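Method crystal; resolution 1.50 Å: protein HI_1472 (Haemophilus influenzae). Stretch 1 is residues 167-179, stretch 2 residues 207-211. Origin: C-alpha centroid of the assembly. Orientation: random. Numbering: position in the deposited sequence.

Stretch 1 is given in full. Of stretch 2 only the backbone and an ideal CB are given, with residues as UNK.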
# COMPACT_ATOMS: atom_id res chain seq x y z
N ASN A 167 -2.27 -13.20 10.59
CA ASN A 167 -2.57 -14.38 9.73
C ASN A 167 -1.35 -14.94 9.05
O ASN A 167 -1.46 -15.85 8.22
CB ASN A 167 -3.70 -14.08 8.72
CG ASN A 167 -4.98 -13.75 9.44
OD1 ASN A 167 -5.37 -14.42 10.41
ND2 ASN A 167 -5.67 -12.72 9.00
N ARG A 168 -0.20 -14.34 9.28
CA ARG A 168 1.00 -14.74 8.55
C ARG A 168 1.37 -16.21 8.92
O ARG A 168 1.75 -16.99 8.02
CB ARG A 168 2.16 -13.81 8.95
CG ARG A 168 2.11 -12.57 8.09
CD ARG A 168 2.83 -12.85 6.76
NE ARG A 168 2.76 -11.83 5.66
CZ ARG A 168 3.70 -10.87 5.52
NH1 ARG A 168 4.69 -10.77 6.41
NH2 ARG A 168 3.67 -10.07 4.49
N LYS A 169 1.18 -16.57 10.18
CA LYS A 169 1.50 -17.97 10.60
C LYS A 169 0.62 -19.04 9.90
O LYS A 169 1.20 -20.02 9.37
CB LYS A 169 1.58 -18.14 12.11
CG LYS A 169 1.85 -19.59 12.53
CD LYS A 169 1.47 -19.84 14.04
CE LYS A 169 1.23 -21.35 14.42
NZ LYS A 169 2.20 -22.24 13.68
N LEU A 170 -0.68 -18.78 9.84
CA LEU A 170 -1.60 -19.61 9.11
C LEU A 170 -1.10 -19.86 7.68
O LEU A 170 -0.99 -21.01 7.18
CB LEU A 170 -3.00 -18.95 9.11
CG LEU A 170 -4.02 -19.62 8.16
CD1 LEU A 170 -4.49 -20.98 8.81
CD2 LEU A 170 -5.22 -18.71 8.01
N LEU A 171 -0.77 -18.77 6.96
CA LEU A 171 -0.33 -18.97 5.56
C LEU A 171 1.02 -19.68 5.49
O LEU A 171 1.18 -20.47 4.58
CB LEU A 171 -0.21 -17.62 4.83
CG LEU A 171 -1.56 -16.83 4.82
CD1 LEU A 171 -1.35 -15.58 4.02
CD2 LEU A 171 -2.80 -17.62 4.30
N ALA A 172 1.97 -19.37 6.40
CA ALA A 172 3.27 -20.05 6.36
C ALA A 172 3.07 -21.58 6.53
O ALA A 172 3.71 -22.40 5.84
CB ALA A 172 4.20 -19.46 7.45
N ASP A 173 2.15 -21.91 7.41
CA ASP A 173 1.88 -23.33 7.80
C ASP A 173 1.14 -24.04 6.66
O ASP A 173 1.54 -25.15 6.25
CB ASP A 173 1.00 -23.37 9.07
CG ASP A 173 1.80 -23.09 10.36
OD1 ASP A 173 3.04 -23.09 10.33
OD2 ASP A 173 1.15 -22.91 11.36
N ARG A 174 0.12 -23.39 6.11
CA ARG A 174 -0.75 -24.09 5.09
C ARG A 174 -0.13 -24.16 3.73
O ARG A 174 -0.55 -24.96 2.91
CB ARG A 174 -2.14 -23.42 4.98
CG ARG A 174 -2.89 -23.26 6.37
CD ARG A 174 -3.77 -24.53 6.56
NE ARG A 174 -4.51 -24.48 7.81
CZ ARG A 174 -5.83 -24.23 7.94
NH1 ARG A 174 -6.59 -23.95 6.88
NH2 ARG A 174 -6.37 -24.22 9.12
N LEU A 175 0.91 -23.33 3.45
CA LEU A 175 1.46 -23.25 2.11
C LEU A 175 2.97 -23.56 2.14
O LEU A 175 3.61 -23.50 1.13
CB LEU A 175 1.26 -21.86 1.42
CG LEU A 175 -0.24 -21.49 1.35
CD1 LEU A 175 -0.44 -20.03 0.73
CD2 LEU A 175 -0.93 -22.53 0.52
N GLY A 176 3.44 -24.01 3.29
CA GLY A 176 4.87 -24.41 3.47
C GLY A 176 5.47 -25.49 2.59
O GLY A 176 6.73 -25.55 2.48
N ASP A 177 4.59 -26.34 2.00
CA ASP A 177 5.02 -27.38 1.01
C ASP A 177 4.91 -26.98 -0.45
O ASP A 177 5.17 -27.80 -1.36
CB ASP A 177 4.16 -28.63 1.19
CG ASP A 177 2.69 -28.36 0.86
OD1 ASP A 177 2.14 -27.37 1.37
OD2 ASP A 177 2.12 -29.14 0.14
N VAL A 178 4.57 -25.73 -0.73
CA VAL A 178 4.55 -25.32 -2.12
C VAL A 178 5.94 -25.06 -2.71
O VAL A 178 6.59 -24.04 -2.43
CB VAL A 178 3.63 -24.11 -2.32
CG1 VAL A 178 3.57 -23.73 -3.78
CG2 VAL A 178 2.22 -24.48 -1.83
N SER A 179 6.31 -25.96 -3.62
CA SER A 179 7.61 -25.89 -4.20
C SER A 179 7.73 -24.78 -5.25
O SER A 179 6.70 -24.32 -5.81
CB SER A 179 8.03 -27.21 -4.85
OG SER A 179 7.20 -27.55 -5.98
N UNK A 207 4.13 -13.96 -2.82
CA UNK A 207 4.91 -15.10 -2.20
C UNK A 207 4.21 -15.71 -1.01
O UNK A 207 4.17 -16.96 -0.82
CB UNK A 207 6.29 -14.63 -1.75
N UNK A 208 3.63 -14.87 -0.16
CA UNK A 208 3.00 -15.34 1.07
C UNK A 208 1.71 -16.15 0.79
O UNK A 208 1.27 -16.91 1.62
CB UNK A 208 2.68 -14.15 1.97
N UNK A 209 1.14 -15.94 -0.38
CA UNK A 209 -0.06 -16.70 -0.73
C UNK A 209 0.25 -17.80 -1.76
O UNK A 209 -0.60 -18.24 -2.53
CB UNK A 209 -1.14 -15.76 -1.28
N UNK A 210 1.53 -18.21 -1.84
CA UNK A 210 1.83 -19.41 -2.71
C UNK A 210 1.92 -19.12 -4.19
O UNK A 210 1.69 -20.05 -5.04
CB UNK A 210 0.75 -20.48 -2.51
N UNK A 211 2.36 -17.86 -4.55
CA UNK A 211 2.45 -17.38 -5.88
C UNK A 211 3.74 -16.67 -6.09
O UNK A 211 4.56 -16.63 -5.18
CB UNK A 211 1.27 -16.47 -6.21

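Position 207 is helical, with phi/psi of -63/-41, and its CB has nothing of stretch 1 within 5.5 Å. The contact sets almost no rule here, and any helix-tolerant side chain, polar ones included, would serve. The deposited residue is Glu207, whose side chain does not contact stretch 1.

Position 208 is where the first stretch makes its strongest demand. CA-to-CB points toward it, and the ideal CB sits 4.4 Å from Arg168 NE and 4.7 Å from Leu171 CD1. Arg168 leaves the helix sideways, but its end comes nearer and offers a flat, positively charged guanidinium. An acid could answer the charge, an aromatic ring could lie on the flat group, and a side chain with an acceptor might share a water with Arg168 O. The deposited residue is His208. Its ring stacks on the guanidinium, centres 3.5 Å apart and planes at 1°. Arg168 NE lies 3.4 Å from His208 ND1, but the angle is poor, so this is stacking and not a hydrogen bond. The ring edge remains available: a water donates to Arg168 O at 2.6 Å and is also hydrogen-bonded to His208 ND1 at 3.2 Å. The backbone takes part in the packing, with His208 O 3.6 Å from Leu171 CB and 3.7 Å from Leu175 CD1.

At position 209 CA-to-CB points away, and the ideal CB is 4.8 Å from Leu175 CD1. Stretch 1 asks little of the side chain, so small or larger residues could suit as far as this contact goes. The residue is Ala209; its backbone does the touching, its C atom lying 3.4 Å from Leu175 CD1.

Position 210 has phi/psi of 80/30, and positive phi by itself favours glycine. The neighbours add a second argument: CB would point toward stretch 1, only 3.5 Å from Leu175 CD1 and 4.3 Å from Val178 CG2. Gly210 meets both conditions. Without a side chain, it lets the leucine methyl pack against the backbone, with Leu175 CD1 3.7 Å from Gly210 N, while Val178 CG1 approaches Gly210 O at 4.3 Å. Gly210 N also donates to Glu207 O at 3.1 Å, tying the turn to the helix.

Position 211 is extended, at -135/178, and its CB points away with nothing of stretch 1 within 5.5 Å. Many residues would fit; the deposited one is Ala211.

Stretch 2, residues 207-211: EHAGA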
# COMPACT_ATOMS: atom_id res chain seq x y z
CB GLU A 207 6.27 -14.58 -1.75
CG GLU A 207 7.19 -14.38 -2.92
CD GLU A 207 8.53 -13.66 -2.50
OE1 GLU A 207 8.71 -13.50 -1.25
OE2 GLU A 207 9.32 -13.39 -3.39
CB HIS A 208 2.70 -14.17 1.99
CG HIS A 208 3.92 -13.65 2.67
ND1 HIS A 208 4.41 -14.16 3.87
CD2 HIS A 208 4.74 -12.61 2.33
CE1 HIS A 208 5.51 -13.48 4.22
NE2 HIS A 208 5.74 -12.56 3.29
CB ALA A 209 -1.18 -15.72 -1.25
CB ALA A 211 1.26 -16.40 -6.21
O HOH W 1 3.12 -16.21 5.93
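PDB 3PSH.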